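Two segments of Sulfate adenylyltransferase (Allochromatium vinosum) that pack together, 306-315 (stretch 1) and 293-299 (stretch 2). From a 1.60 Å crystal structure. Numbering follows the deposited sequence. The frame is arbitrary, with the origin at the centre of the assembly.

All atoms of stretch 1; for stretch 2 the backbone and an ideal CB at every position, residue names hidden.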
# COMPACT_ATOMS: atom_id res chain seq x y z
N GLY A 306 -2.58 31.44 18.93
CA GLY A 306 -2.51 31.14 20.37
C GLY A 306 -2.28 29.64 20.56
O GLY A 306 -2.66 28.83 19.71
N PRO A 307 -1.66 29.26 21.69
CA PRO A 307 -1.26 27.85 21.91
C PRO A 307 -2.39 26.81 21.80
O PRO A 307 -2.14 25.68 21.36
CB PRO A 307 -0.68 27.86 23.35
CG PRO A 307 -1.08 29.15 23.95
CD PRO A 307 -1.26 30.14 22.81
N PHE A 308 -3.61 27.19 22.22
CA PHE A 308 -4.76 26.26 22.16
C PHE A 308 -5.86 26.67 21.18
O PHE A 308 -6.97 26.14 21.22
CB PHE A 308 -5.32 26.03 23.57
CG PHE A 308 -4.28 25.50 24.53
CD1 PHE A 308 -3.82 24.18 24.38
CD2 PHE A 308 -3.73 26.31 25.50
CE1 PHE A 308 -2.83 23.68 25.24
CE2 PHE A 308 -2.75 25.82 26.38
CZ PHE A 308 -2.30 24.51 26.23
N ASP A 309 -5.56 27.64 20.31
CA ASP A 309 -6.53 28.06 19.29
C ASP A 309 -6.97 26.90 18.39
O ASP A 309 -8.13 26.85 17.96
CB ASP A 309 -5.96 29.23 18.45
CG ASP A 309 -5.87 30.55 19.25
OD1 ASP A 309 -6.26 30.63 20.44
OD2 ASP A 309 -5.40 31.57 18.66
N ALA A 310 -6.07 25.97 18.10
CA ALA A 310 -6.43 24.83 17.25
C ALA A 310 -7.35 23.84 17.98
O ALA A 310 -8.01 23.01 17.33
CB ALA A 310 -5.18 24.14 16.69
N GLN A 311 -7.40 23.91 19.30
CA GLN A 311 -8.43 23.14 20.01
C GLN A 311 -9.76 23.90 20.06
O GLN A 311 -10.82 23.33 19.78
CB GLN A 311 -7.96 22.83 21.44
CG GLN A 311 -6.64 22.05 21.48
CD GLN A 311 -6.16 21.81 22.95
OE1 GLN A 311 -6.69 22.38 23.91
NE2 GLN A 311 -5.17 20.95 23.09
N THR A 312 -9.71 25.19 20.40
CA THR A 312 -10.95 25.95 20.65
C THR A 312 -11.72 26.33 19.37
O THR A 312 -12.89 26.68 19.44
CB THR A 312 -10.72 27.19 21.53
OG1 THR A 312 -9.81 28.08 20.86
CG2 THR A 312 -10.16 26.77 22.90
N ILE A 313 -11.06 26.25 18.22
CA ILE A 313 -11.74 26.57 16.96
C ILE A 313 -12.95 25.62 16.80
O ILE A 313 -13.96 25.96 16.18
CB ILE A 313 -10.79 26.44 15.74
CG1 ILE A 313 -11.45 27.01 14.47
CG2 ILE A 313 -10.26 24.98 15.53
CD1 ILE A 313 -10.45 27.30 13.34
N PHE A 314 -12.86 24.43 17.41
CA PHE A 314 -13.95 23.45 17.30
C PHE A 314 -15.18 23.82 18.14
O PHE A 314 -16.27 23.31 17.87
CB PHE A 314 -13.45 22.02 17.65
CG PHE A 314 -12.52 21.46 16.62
CD1 PHE A 314 -11.16 21.67 16.74
CD2 PHE A 314 -13.00 20.75 15.51
CE1 PHE A 314 -10.28 21.19 15.81
CE2 PHE A 314 -12.10 20.26 14.55
CZ PHE A 314 -10.74 20.48 14.69
N ASP A 315 -15.02 24.72 19.12
CA ASP A 315 -16.11 25.14 20.01
C ASP A 315 -17.05 26.13 19.35
O ASP A 315 -18.27 26.05 19.52
CB ASP A 315 -15.57 25.83 21.27
CG ASP A 315 -14.81 24.88 22.18
OD1 ASP A 315 -15.10 23.67 22.17
OD2 ASP A 315 -13.93 25.37 22.92
N UNK A 293 -5.97 13.52 18.07
CA UNK A 293 -5.19 14.22 19.12
C UNK A 293 -4.70 15.57 18.55
O UNK A 293 -4.02 15.63 17.51
CB UNK A 293 -4.01 13.37 19.59
N UNK A 294 -5.00 16.63 19.29
CA UNK A 294 -4.53 18.00 18.97
C UNK A 294 -3.90 18.55 20.25
O UNK A 294 -4.57 18.70 21.26
CB UNK A 294 -5.67 18.90 18.48
N UNK A 295 -2.61 18.81 20.18
CA UNK A 295 -1.86 19.41 21.29
C UNK A 295 -1.64 20.92 21.17
O UNK A 295 -2.36 21.59 20.43
CB UNK A 295 -0.50 18.72 21.41
N UNK A 296 -0.63 21.44 21.85
CA UNK A 296 -0.29 22.86 21.82
C UNK A 296 0.31 23.25 20.48
O UNK A 296 1.13 22.49 19.92
CB UNK A 296 0.68 23.20 22.95
N UNK A 297 -0.12 24.40 19.94
CA UNK A 297 0.42 24.93 18.70
C UNK A 297 0.28 24.01 17.51
O UNK A 297 1.11 23.98 16.61
CB UNK A 297 1.90 25.27 18.89
N UNK A 298 -0.79 23.21 17.49
CA UNK A 298 -0.98 22.26 16.42
C UNK A 298 -0.96 22.93 15.04
O UNK A 298 -1.68 23.91 14.85
CB UNK A 298 -2.30 21.51 16.62
N UNK A 299 -0.14 22.40 14.13
CA UNK A 299 -0.00 22.87 12.73
C UNK A 299 0.44 24.34 12.62
O UNK A 299 0.26 24.98 11.57
CB UNK A 299 -1.33 22.69 11.99

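Position 293 has extended backbone angles (-84/127), and its ideal CB has nothing of stretch 1 within 5.5 Å. This contact therefore sets no preference, although a beta-branched residue would suit the strand. The deposited residue is Ile293, which makes no contact here.

Position 294 is also extended (-129/117), but its CA-to-CB bond points toward stretch 1. The ideal CB lies 4.5 Å from Gln311 CG and 4.9 Å from Ala310 O, and the Phe314 ring borders the same space. Valine, leucine, isoleucine or methionine would all be reasonable. The backbone adds a fixed point: Gln311 NE2 donates a hydrogen bond to the carbonyl O of 294 (3.0 Å, 145°), which any residue could accept. The residue is Ile294. Its CG2 packs 3.7 Å from Gln311 CG and 4.1 Å from Ala310 CB, while its CD1 reaches Phe314 CE1 at 3.6 Å.

Position 295 opens a type II turn that closes at 298. An ideal CB would point away, 5.4 Å from Gln311 NE2, with room to spare; sterically, a small side chain would be tolerated. The residue is Gly295. Water 1 lies within hydrogen-bonding distance of Gly295 O (2.7 Å) and Pro307 O (2.9 Å), bridging two carbonyls that cannot bond to each other.

At 296 the bond runs sideways, with the ideal CB 4.1 Å from Pro307 O and 4.2 Å from Phe308 CE1. A long chain could follow the proline and the aromatic ring: lysine, arginine, glutamine or methionine. The deposited Arg296 places NH2 3.3 Å from Phe308 CZ, which lies over one face of the guanidinium, and NH1 3.7 Å from Pro307 CB.

Position 297 has positive phi (58/32), favouring glycine, asparagine or aspartate. Its backbone N donates to Pro307 O with nearly linear geometry (2.8 Å, 174°), an anchor open to any residue but proline. The residue is Asp297; its CA-to-CB bond points sideways, but the carboxylate comes nearer, with Asp297 OD2 3.5 Å from Pro307 CA.

Position 298 points toward stretch 1, its ideal CB 3.9 Å from Ala310 CB. The CB itself meets the alanine, so many side chains, polar ones included, would suit if the rest turns off it. His298 is found, and its ring does so, with CG 4.7 Å from Ala310 CB; its NE2 is hydrogen-bonded elsewhere in the structure.

Position 299 again has positive phi (59/21) and no neighbour in stretch 1 within 5.5 Å of its ideal CB. Glycine or asparagine might be guessed, yet the residue is Ala299, without contact.

Stretch 2 (293-299) IIGRDHA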
# COMPACT_ATOMS: atom_id res chain seq x y z
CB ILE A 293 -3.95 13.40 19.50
CG1 ILE A 293 -4.36 12.13 20.23
CG2 ILE A 293 -2.96 14.22 20.41
CD1 ILE A 293 -3.19 11.16 20.48
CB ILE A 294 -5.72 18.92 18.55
CG1 ILE A 294 -6.39 18.34 17.29
CG2 ILE A 294 -5.29 20.45 18.38
CD1 ILE A 294 -7.41 19.24 16.63
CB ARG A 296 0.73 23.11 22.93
CG ARG A 296 1.16 24.54 23.12
CD ARG A 296 2.20 24.61 24.24
NE ARG A 296 1.59 24.39 25.55
CZ ARG A 296 1.24 25.36 26.39
NH1 ARG A 296 1.42 26.63 26.08
NH2 ARG A 296 0.69 25.05 27.55
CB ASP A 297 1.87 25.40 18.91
CG ASP A 297 1.95 26.63 19.82
OD1 ASP A 297 2.67 26.59 20.87
OD2 ASP A 297 1.27 27.65 19.50
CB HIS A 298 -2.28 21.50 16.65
CG HIS A 298 -2.51 20.39 15.67
ND1 HIS A 298 -2.06 19.10 15.87
CD2 HIS A 298 -3.12 20.39 14.46
CE1 HIS A 298 -2.42 18.34 14.84
NE2 HIS A 298 -3.05 19.11 13.97
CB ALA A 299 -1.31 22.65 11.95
O HOH W 1 -3.76 23.79 19.89
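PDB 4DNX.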